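Local coordinates for putative preprotein translocase, SecG subunit (Thermus thermophilus, PDB 5AWW) that is the SecG subunit of a preprotein translocase and probably takes part in an early event of protein export across the cell membrane, at residues 11-15 and 62-67. Residues are numbered along the deposited sequence; the frame is centred on the assembly and turned at random.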
# COMPACT_ATOMS: atom_id res chain seq x y z
N PHE C 11 25.82 10.47 19.55
CA PHE C 11 25.85 10.84 18.15
C PHE C 11 24.71 10.18 17.39
O PHE C 11 24.07 10.80 16.55
CB PHE C 11 27.19 10.48 17.51
CG PHE C 11 28.10 11.66 17.33
CD1 PHE C 11 29.00 12.02 18.32
CD2 PHE C 11 28.05 12.42 16.17
CE1 PHE C 11 29.83 13.11 18.16
CE2 PHE C 11 28.88 13.51 16.00
CZ PHE C 11 29.77 13.85 17.00
N TYR C 12 24.46 8.91 17.69
CA TYR C 12 23.37 8.14 17.10
C TYR C 12 22.02 8.81 17.36
O TYR C 12 21.23 9.05 16.44
CB TYR C 12 23.38 6.72 17.66
CG TYR C 12 22.49 5.73 16.94
CD1 TYR C 12 22.75 5.37 15.63
CD2 TYR C 12 21.43 5.13 17.60
CE1 TYR C 12 21.95 4.45 14.97
CE2 TYR C 12 20.62 4.21 16.95
CZ TYR C 12 20.89 3.88 15.64
OH TYR C 12 20.09 2.96 15.00
N LEU C 13 21.77 9.12 18.63
CA LEU C 13 20.56 9.81 19.07
C LEU C 13 20.41 11.17 18.40
O LEU C 13 19.33 11.53 17.93
CB LEU C 13 20.57 9.97 20.59
CG LEU C 13 19.48 10.83 21.23
CD1 LEU C 13 18.10 10.25 20.97
CD2 LEU C 13 19.73 10.97 22.72
N GLY C 14 21.50 11.93 18.36
CA GLY C 14 21.50 13.25 17.77
C GLY C 14 21.17 13.22 16.29
O GLY C 14 20.35 14.00 15.81
N VAL C 15 21.82 12.31 15.56
CA VAL C 15 21.55 12.14 14.14
C VAL C 15 20.10 11.73 13.94
O VAL C 15 19.44 12.20 13.01
CB VAL C 15 22.50 11.08 13.51
CG1 VAL C 15 22.04 10.72 12.10
CG2 VAL C 15 23.93 11.60 13.49
N VAL C 62 24.80 8.28 7.34
CA VAL C 62 25.49 8.37 8.62
C VAL C 62 24.76 7.56 9.69
O VAL C 62 25.38 6.84 10.46
CB VAL C 62 25.64 9.83 9.09
CG1 VAL C 62 26.09 9.89 10.55
CG2 VAL C 62 26.62 10.57 8.21
N PHE C 63 23.44 7.68 9.71
CA PHE C 63 22.62 6.94 10.66
C PHE C 63 22.75 5.43 10.46
O PHE C 63 22.90 4.67 11.42
CB PHE C 63 21.15 7.36 10.54
CG PHE C 63 20.19 6.37 11.13
CD1 PHE C 63 20.05 6.25 12.50
CD2 PHE C 63 19.42 5.56 10.31
CE1 PHE C 63 19.16 5.34 13.05
CE2 PHE C 63 18.53 4.65 10.84
CZ PHE C 63 18.40 4.54 12.21
N ALA C 64 22.71 5.01 9.20
CA ALA C 64 22.87 3.60 8.85
C ALA C 64 24.24 3.08 9.30
O ALA C 64 24.35 2.03 9.95
CB ALA C 64 22.70 3.40 7.36
N ALA C 65 25.28 3.84 8.96
CA ALA C 65 26.65 3.48 9.29
C ALA C 65 26.84 3.43 10.81
O ALA C 65 27.63 2.62 11.30
CB ALA C 65 27.62 4.47 8.67
N LEU C 66 26.14 4.28 11.53
CA LEU C 66 26.21 4.30 12.99
C LEU C 66 25.48 3.10 13.57
O LEU C 66 25.86 2.58 14.62
CB LEU C 66 25.64 5.60 13.56
CG LEU C 66 26.53 6.84 13.50
CD1 LEU C 66 25.81 8.05 14.08
CD2 LEU C 66 27.84 6.61 14.23
N ALA C 67 24.43 2.65 12.89
CA ALA C 67 23.73 1.43 13.30
C ALA C 67 24.66 0.24 13.14
O ALA C 67 24.72 -0.65 14.00
CB ALA C 67 22.46 1.24 12.50
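Residues Y12 and V15 of segment 11-15 sit opposite L66 and F63 of segment 62-67, each pair with CA atoms 6.3 Å apart, in an antiparallel pairing of two helices. The axes of the two segments approach to 9.8 Å, and their N-to-C directions differ by 151°, as befits the helical hairpin of SecG, whose helices 3-25 and 50-72 are both predicted to span the membrane. Such a hairpin illustrates how transmembrane helices can be joined by apolar packing, here with one polar group directed to another subunit. With its CG anti to the backbone N (chi1 -168°), Y12 reaches across to the partner helix. Its ring and that of F63 lie nearly parallel, planes at 19°, but are displaced along one another, centroids 5.2 Å apart, with little face in common; the contact is made by CE1, CZ and OH of Y12 with CE1 of F63, and by CE1 of Y12 with its CD1 as well. At the edge of the tyrosine ring, CB of L66 lies 3.6 Å from CD1, while the methyl of A67 flanks CE1 and the hydroxyl. That hydroxyl is hydrogen-bonded to a polar side chain on a chain of another protein in the assembly, and apolar side chains of the same neighbouring chain pack on Y12 and F63, so this side of the hairpin also faces a partner subunit. With an alanine here, the space beside F63 and L66 would probably be left less well filled and the polar side chain of the neighbouring chain left without its hydroxyl partner. Beyond the rings, V15 splits its two methyls. V62 also touches a bound monoolein lipid; CG1 of V15 rests 3.8 Å from CB of F63, and its CG2 meets CG1 of V62 at 4.0 Å and CD1 of L66 at 4.1 Å.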